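Local coordinates for protein NANS (YJHS), A 9-O-acetyl N-acetylneuraminic acid esterase (PDB 3PT5) that probably hydrolyses the 9-O-acetyl group of 9-O-acetyl-N-acetylneuraminate, which lets Escherichia coli grow on this sialic acid, at residues A[36-44]-A[290-299]; A[277-285]-A[309-317]. All coordinates share one frame; numbering follows the deposited sequence.

Contact 1. Residues A[36-44]-A[290-299]; sequences GEGLPLPDR and STGYYGSAYR
R299 lays its guanidinium against E37 where two irregular loops of the SGNH-hydrolase fold meet: the loop 36-44, which follows strand 20-28, and the loop 290-299, in the connection leading to helix 315-335. R299 NE donates to E37 O at 2.8 Å, in the carbonyl plane and on a lone pair, and NH1 adds a weak bond to the same oxygen. The guanidinium thus grips main chain rather than carboxylate. Although the two planes lie just 20° apart, R299 NE stays 4.8 Å from E37 OE1, and E37 CG sits over one guanidinium face while OE2 is held by T305. At the guanidinium edge, a water in its plane connects NH1 to G38 O. The backbones come closest at G38 and G295, with CA atoms 3.9 Å apart, and the neighbouring bond from L39 N to Y294 O is 2.9 Å long and almost straight (174°). Y293 carries its CG opposite the backbone N (chi1 -177°), which brings the ring edge to L39 O, 3.3 Å from CE1, and lets OH reach D285. L41 crosses Y293 at about a right angle, CD1 to CD1 4.0 Å. L39 instead runs alongside Y294, its CD2 near the plane of that ring and 4.1 Å from Y294 CD2. At the far end, T291 O stands over the centre of one R44 guanidinium face, 3.5 Å from CZ.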
# COMPACT_ATOMS: atom_id res chain seq x y z
N GLY A 36 -2.55 1.54 10.08
CA GLY A 36 -2.25 2.46 11.19
C GLY A 36 -3.48 2.73 12.03
O GLY A 36 -4.52 3.14 11.49
N GLU A 37 -3.37 2.51 13.34
CA GLU A 37 -4.53 2.65 14.24
C GLU A 37 -4.69 4.02 14.90
O GLU A 37 -5.75 4.30 15.48
CB GLU A 37 -4.54 1.54 15.30
CG GLU A 37 -4.96 0.21 14.74
CD GLU A 37 -4.79 -0.92 15.75
OE1 GLU A 37 -4.29 -0.72 16.89
OE2 GLU A 37 -5.20 -2.03 15.39
N GLY A 38 -3.66 4.87 14.84
CA GLY A 38 -3.78 6.21 15.35
C GLY A 38 -4.69 7.07 14.47
O GLY A 38 -4.83 6.82 13.27
N LEU A 39 -5.25 8.09 15.09
CA LEU A 39 -6.27 8.96 14.48
C LEU A 39 -5.83 9.61 13.15
O LEU A 39 -4.72 10.12 13.07
CB LEU A 39 -6.60 10.06 15.49
CG LEU A 39 -7.87 10.89 15.25
CD1 LEU A 39 -9.14 10.01 15.26
CD2 LEU A 39 -7.93 11.97 16.30
N PRO A 40 -6.70 9.58 12.11
CA PRO A 40 -6.41 10.35 10.89
C PRO A 40 -6.39 11.84 11.17
O PRO A 40 -7.08 12.30 12.08
CB PRO A 40 -7.60 10.02 9.97
CG PRO A 40 -8.22 8.74 10.57
CD PRO A 40 -8.02 8.95 12.04
N LEU A 41 -5.62 12.59 10.39
CA LEU A 41 -5.47 14.01 10.64
C LEU A 41 -5.79 14.72 9.33
O LEU A 41 -4.88 15.21 8.66
CB LEU A 41 -4.04 14.34 11.10
CG LEU A 41 -3.58 13.71 12.42
CD1 LEU A 41 -2.10 13.91 12.68
CD2 LEU A 41 -4.43 14.29 13.53
N PRO A 42 -7.07 14.75 8.93
CA PRO A 42 -7.43 15.20 7.58
C PRO A 42 -7.19 16.68 7.29
O PRO A 42 -7.20 17.07 6.14
CB PRO A 42 -8.92 14.88 7.48
CG PRO A 42 -9.41 14.83 8.86
CD PRO A 42 -8.26 14.32 9.69
N ASP A 43 -6.97 17.48 8.32
CA ASP A 43 -6.66 18.90 8.10
C ASP A 43 -5.16 19.16 7.93
O ASP A 43 -4.73 20.27 7.58
CB ASP A 43 -7.21 19.75 9.25
CG ASP A 43 -8.74 19.88 9.22
OD1 ASP A 43 -9.32 19.82 8.12
OD2 ASP A 43 -9.35 20.03 10.30
N ARG A 44 -4.35 18.14 8.19
CA ARG A 44 -2.92 18.32 8.25
C ARG A 44 -2.23 17.31 7.36
O ARG A 44 -2.33 17.39 6.14
CB ARG A 44 -2.42 18.16 9.70
CG ARG A 44 -2.83 19.26 10.68
CD ARG A 44 -2.79 18.73 12.13
NE ARG A 44 -2.97 19.80 13.13
CZ ARG A 44 -4.15 20.29 13.51
NH1 ARG A 44 -5.28 19.84 12.97
NH2 ARG A 44 -4.22 21.25 14.43
N SER A 290 -1.00 18.65 20.84
CA SER A 290 -0.98 19.95 20.18
C SER A 290 -1.59 19.93 18.77
O SER A 290 -2.07 20.96 18.27
CB SER A 290 0.45 20.52 20.16
OG SER A 290 1.22 19.93 19.14
N THR A 291 -1.61 18.74 18.14
CA THR A 291 -2.13 18.58 16.78
C THR A 291 -3.43 17.76 16.76
O THR A 291 -4.07 17.62 15.71
CB THR A 291 -1.13 17.85 15.85
OG1 THR A 291 -0.89 16.53 16.37
CG2 THR A 291 0.19 18.60 15.76
N GLY A 292 -3.81 17.23 17.91
CA GLY A 292 -5.05 16.46 18.00
C GLY A 292 -4.84 15.01 17.61
O GLY A 292 -5.82 14.28 17.38
N TYR A 293 -3.58 14.59 17.57
CA TYR A 293 -3.26 13.17 17.28
C TYR A 293 -3.37 12.32 18.54
O TYR A 293 -2.59 12.49 19.47
CB TYR A 293 -1.87 13.02 16.68
CG TYR A 293 -1.57 11.58 16.31
CD1 TYR A 293 -2.31 10.94 15.32
CD2 TYR A 293 -0.58 10.88 16.96
CE1 TYR A 293 -2.04 9.61 14.99
CE2 TYR A 293 -0.28 9.58 16.64
CZ TYR A 293 -1.02 8.93 15.64
OH TYR A 293 -0.73 7.60 15.35
N TYR A 294 -4.30 11.38 18.54
CA TYR A 294 -4.44 10.35 19.56
C TYR A 294 -4.09 9.01 18.90
O TYR A 294 -4.62 8.68 17.83
CB TYR A 294 -5.86 10.36 20.16
CG TYR A 294 -6.17 11.66 20.88
CD1 TYR A 294 -5.70 11.90 22.19
CD2 TYR A 294 -6.90 12.67 20.25
CE1 TYR A 294 -5.95 13.09 22.84
CE2 TYR A 294 -7.15 13.89 20.92
CZ TYR A 294 -6.68 14.09 22.20
OH TYR A 294 -6.95 15.32 22.82
N GLY A 295 -3.13 8.33 19.49
CA GLY A 295 -2.53 7.12 18.91
C GLY A 295 -3.33 5.89 19.26
O GLY A 295 -4.44 5.96 19.77
N SER A 296 -2.70 4.76 18.99
CA SER A 296 -3.36 3.45 19.09
C SER A 296 -3.73 3.00 20.49
O SER A 296 -4.54 2.07 20.65
CB SER A 296 -2.46 2.41 18.45
OG SER A 296 -1.28 2.31 19.23
N ALA A 297 -3.19 3.68 21.51
CA ALA A 297 -3.41 3.29 22.90
C ALA A 297 -4.89 3.35 23.26
O ALA A 297 -5.30 2.63 24.16
CB ALA A 297 -2.61 4.21 23.83
N TYR A 298 -5.66 4.15 22.51
CA TYR A 298 -7.09 4.33 22.79
C TYR A 298 -7.97 3.23 22.22
O TYR A 298 -9.16 3.14 22.55
CB TYR A 298 -7.57 5.72 22.31
CG TYR A 298 -7.08 6.81 23.22
CD1 TYR A 298 -7.80 7.12 24.39
CD2 TYR A 298 -5.92 7.51 22.94
CE1 TYR A 298 -7.38 8.09 25.24
CE2 TYR A 298 -5.47 8.54 23.83
CZ TYR A 298 -6.23 8.80 24.98
OH TYR A 298 -5.87 9.77 25.89
N ARG A 299 -7.41 2.39 21.36
CA ARG A 299 -8.17 1.29 20.77
C ARG A 299 -8.29 0.08 21.71
O ARG A 299 -7.50 -0.09 22.63
CB ARG A 299 -7.58 0.85 19.43
CG ARG A 299 -7.67 1.94 18.38
CD ARG A 299 -7.86 1.39 17.00
NE ARG A 299 -7.80 2.41 15.96
CZ ARG A 299 -8.49 2.34 14.80
NH1 ARG A 299 -8.38 3.28 13.88
NH2 ARG A 299 -9.31 1.32 14.59
O HOH W 1 -7.30 5.64 12.94

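Contact 2. Residues A[277-285]-A[309-317]; sequences GLTNAPDED and RSSHFSSAA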
# COMPACT_ATOMS: atom_id res chain seq x y z
N GLY A 277 10.10 -0.05 17.85
CA GLY A 277 9.48 1.21 17.47
C GLY A 277 8.70 1.10 16.17
O GLY A 277 8.81 0.11 15.43
N LEU A 278 7.87 2.12 15.95
CA LEU A 278 7.15 2.39 14.69
C LEU A 278 5.84 1.63 14.49
O LEU A 278 5.27 1.67 13.39
CB LEU A 278 8.03 2.21 13.44
CG LEU A 278 9.31 3.05 13.34
CD1 LEU A 278 9.92 2.87 11.96
CD2 LEU A 278 9.00 4.53 13.60
N THR A 279 5.42 0.90 15.51
CA THR A 279 4.24 0.07 15.34
C THR A 279 3.04 0.59 16.12
O THR A 279 3.15 1.54 16.91
CB THR A 279 4.48 -1.39 15.81
OG1 THR A 279 4.54 -1.45 17.26
CG2 THR A 279 5.76 -1.96 15.17
N ASN A 280 1.91 -0.10 15.94
CA ASN A 280 0.72 0.14 16.75
C ASN A 280 0.84 -0.29 18.22
O ASN A 280 -0.10 -0.09 19.00
CB ASN A 280 -0.51 -0.55 16.15
CG ASN A 280 -1.00 0.12 14.89
OD1 ASN A 280 -0.95 1.35 14.76
ND2 ASN A 280 -1.55 -0.69 13.98
N ALA A 281 1.97 -0.87 18.64
CA ALA A 281 2.15 -1.14 20.08
C ALA A 281 1.93 0.20 20.82
O ALA A 281 2.52 1.19 20.43
CB ALA A 281 3.54 -1.65 20.35
N PRO A 282 1.04 0.22 21.84
CA PRO A 282 0.68 1.54 22.41
C PRO A 282 1.87 2.40 22.82
O PRO A 282 1.87 3.63 22.59
CB PRO A 282 -0.14 1.14 23.63
CG PRO A 282 -0.91 -0.05 23.11
CD PRO A 282 0.11 -0.82 22.28
N ASP A 283 2.89 1.76 23.39
CA ASP A 283 4.10 2.48 23.83
C ASP A 283 4.89 3.08 22.65
O ASP A 283 5.69 4.02 22.82
CB ASP A 283 4.97 1.51 24.64
CG ASP A 283 5.28 0.22 23.86
OD1 ASP A 283 4.42 -0.69 23.81
OD2 ASP A 283 6.39 0.12 23.30
N GLU A 284 4.64 2.57 21.44
CA GLU A 284 5.38 3.04 20.27
C GLU A 284 4.67 4.13 19.46
O GLU A 284 5.25 4.66 18.51
CB GLU A 284 5.78 1.86 19.37
CG GLU A 284 6.58 0.85 20.15
CD GLU A 284 7.17 -0.26 19.30
OE1 GLU A 284 6.75 -0.47 18.14
OE2 GLU A 284 8.08 -0.94 19.83
N ASP A 285 3.44 4.46 19.85
CA ASP A 285 2.62 5.39 19.08
C ASP A 285 2.07 6.48 20.00
O ASP A 285 0.85 6.56 20.24
CB ASP A 285 1.51 4.60 18.38
CG ASP A 285 0.69 5.44 17.42
OD1 ASP A 285 1.19 6.44 16.83
OD2 ASP A 285 -0.50 5.08 17.30
N ARG A 309 -0.45 -6.16 18.38
CA ARG A 309 -0.35 -4.72 18.05
C ARG A 309 0.87 -4.39 17.21
O ARG A 309 0.79 -3.59 16.28
CB ARG A 309 -0.36 -3.85 19.32
CG ARG A 309 -1.42 -4.24 20.40
CD ARG A 309 -2.86 -4.25 19.84
NE ARG A 309 -3.32 -2.92 19.37
CZ ARG A 309 -3.60 -1.88 20.17
NH1 ARG A 309 -3.41 -1.98 21.49
NH2 ARG A 309 -4.03 -0.74 19.66
N SER A 310 1.99 -5.01 17.57
CA SER A 310 3.32 -4.74 16.98
C SER A 310 3.48 -5.31 15.56
O SER A 310 4.51 -5.10 14.90
CB SER A 310 4.42 -5.32 17.89
OG SER A 310 4.21 -6.72 18.05
N SER A 311 2.45 -5.97 15.05
CA SER A 311 2.55 -6.55 13.73
C SER A 311 2.36 -5.55 12.58
O SER A 311 2.65 -5.89 11.41
CB SER A 311 1.55 -7.70 13.60
OG SER A 311 0.23 -7.21 13.77
N HIS A 312 1.84 -4.37 12.91
CA HIS A 312 1.64 -3.32 11.91
C HIS A 312 2.27 -1.99 12.28
O HIS A 312 2.32 -1.60 13.47
CB HIS A 312 0.16 -3.07 11.67
CG HIS A 312 -0.63 -4.30 11.55
ND1 HIS A 312 -1.48 -4.89 12.42
CD2 HIS A 312 -0.64 -5.07 10.40
CE1 HIS A 312 -1.97 -6.00 11.80
NE2 HIS A 312 -1.44 -6.10 10.59
N PHE A 313 2.73 -1.29 11.24
CA PHE A 313 3.29 0.07 11.43
C PHE A 313 2.21 1.05 11.83
O PHE A 313 1.05 0.89 11.45
CB PHE A 313 3.94 0.56 10.16
CG PHE A 313 5.17 -0.20 9.79
CD1 PHE A 313 6.36 -0.03 10.52
CD2 PHE A 313 5.14 -1.00 8.65
CE1 PHE A 313 7.51 -0.73 10.14
CE2 PHE A 313 6.30 -1.69 8.24
CZ PHE A 313 7.46 -1.55 9.00
N SER A 314 2.61 2.04 12.64
CA SER A 314 1.68 3.05 13.17
C SER A 314 1.28 4.06 12.10
O SER A 314 1.95 4.20 11.06
CB SER A 314 2.32 3.81 14.35
OG SER A 314 3.47 4.58 13.89
N SER A 315 0.21 4.80 12.38
CA SER A 315 -0.17 5.90 11.50
C SER A 315 0.96 6.93 11.37
O SER A 315 1.24 7.40 10.27
CB SER A 315 -1.43 6.58 12.06
OG SER A 315 -2.47 5.62 12.17
N ALA A 316 1.59 7.25 12.50
CA ALA A 316 2.71 8.18 12.56
C ALA A 316 3.88 7.70 11.70
O ALA A 316 4.45 8.49 10.98
CB ALA A 316 3.16 8.33 14.01
N ALA A 317 4.24 6.42 11.80
CA ALA A 317 5.35 5.89 10.96
C ALA A 317 5.02 5.98 9.48
O ALA A 317 5.90 6.22 8.64
CB ALA A 317 5.66 4.45 11.31
O HOH W 2 -0.92 4.07 14.89
O HOH W 3 -1.57 -3.49 14.89
O HOH W 4 5.32 5.05 15.72
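T279 and F313 form a single antiparallel bridge, a non-hydrogen-bonded pair with CA atoms 4.0 Å apart. Two backbone bonds flank it: S314 N to L278 O at 2.8 Å and N280 N to H312 O at 2.9 Å (155°). L278 O also lies in the plane of the F313 ring, at its edge, and receives a CA-H contact from F313. Beside it L278 CB packs on A317 CB at 3.9 Å. S314 then N-caps helix 315-335: its OG, placed between backbone N and carbonyl carbon (chi1 65°), accepts from A317 N at 2.9 Å, and a water links the same OG to E284 O. T279 OG1 accepts from A281 N in an ST turn while also donating to E284 OE1 at 2.6 Å, from above the carboxylate plane. In this SGNH hydrolase H312 packs on S30 and N31, consistent with the histidine of the family's serine-histidine pair. A water in the plane of its ring, 2.8 Å from ND1, also accepts from N280 ND2 and donates to R309 O; the N280 amide is turned 54° from the ring and is held further by Y35 O and E37 N. The R309 chain folds back at chi2 and chi3, turning one guanidinium face toward N280 O and bringing NH1 to 3.5 Å from P282 CG, while NH2 makes a salt bridge with E37.

Overall arrangement
From the N terminus, the chain leaves strand 20-28 and enters 36-44, passes through most of the sheet as far as strand 265-268, then reaches 277-285, 290-299 and finally 309-317. Contact 1 therefore closes a long loop of 245 intervening residues, whereas contact 2 closes a short one of 23 that has no helix or strand. Their segments alternate, so the two closures cross. Their centres lie 12 Å apart and they touch directly: S296 OG is 2.7 Å from N280 O, a probable hydrogen bond, and S315 OG bonds to G38 O. Together they tie the loop after strand 20-28 to the C-terminal connection and the start of helix 315-335.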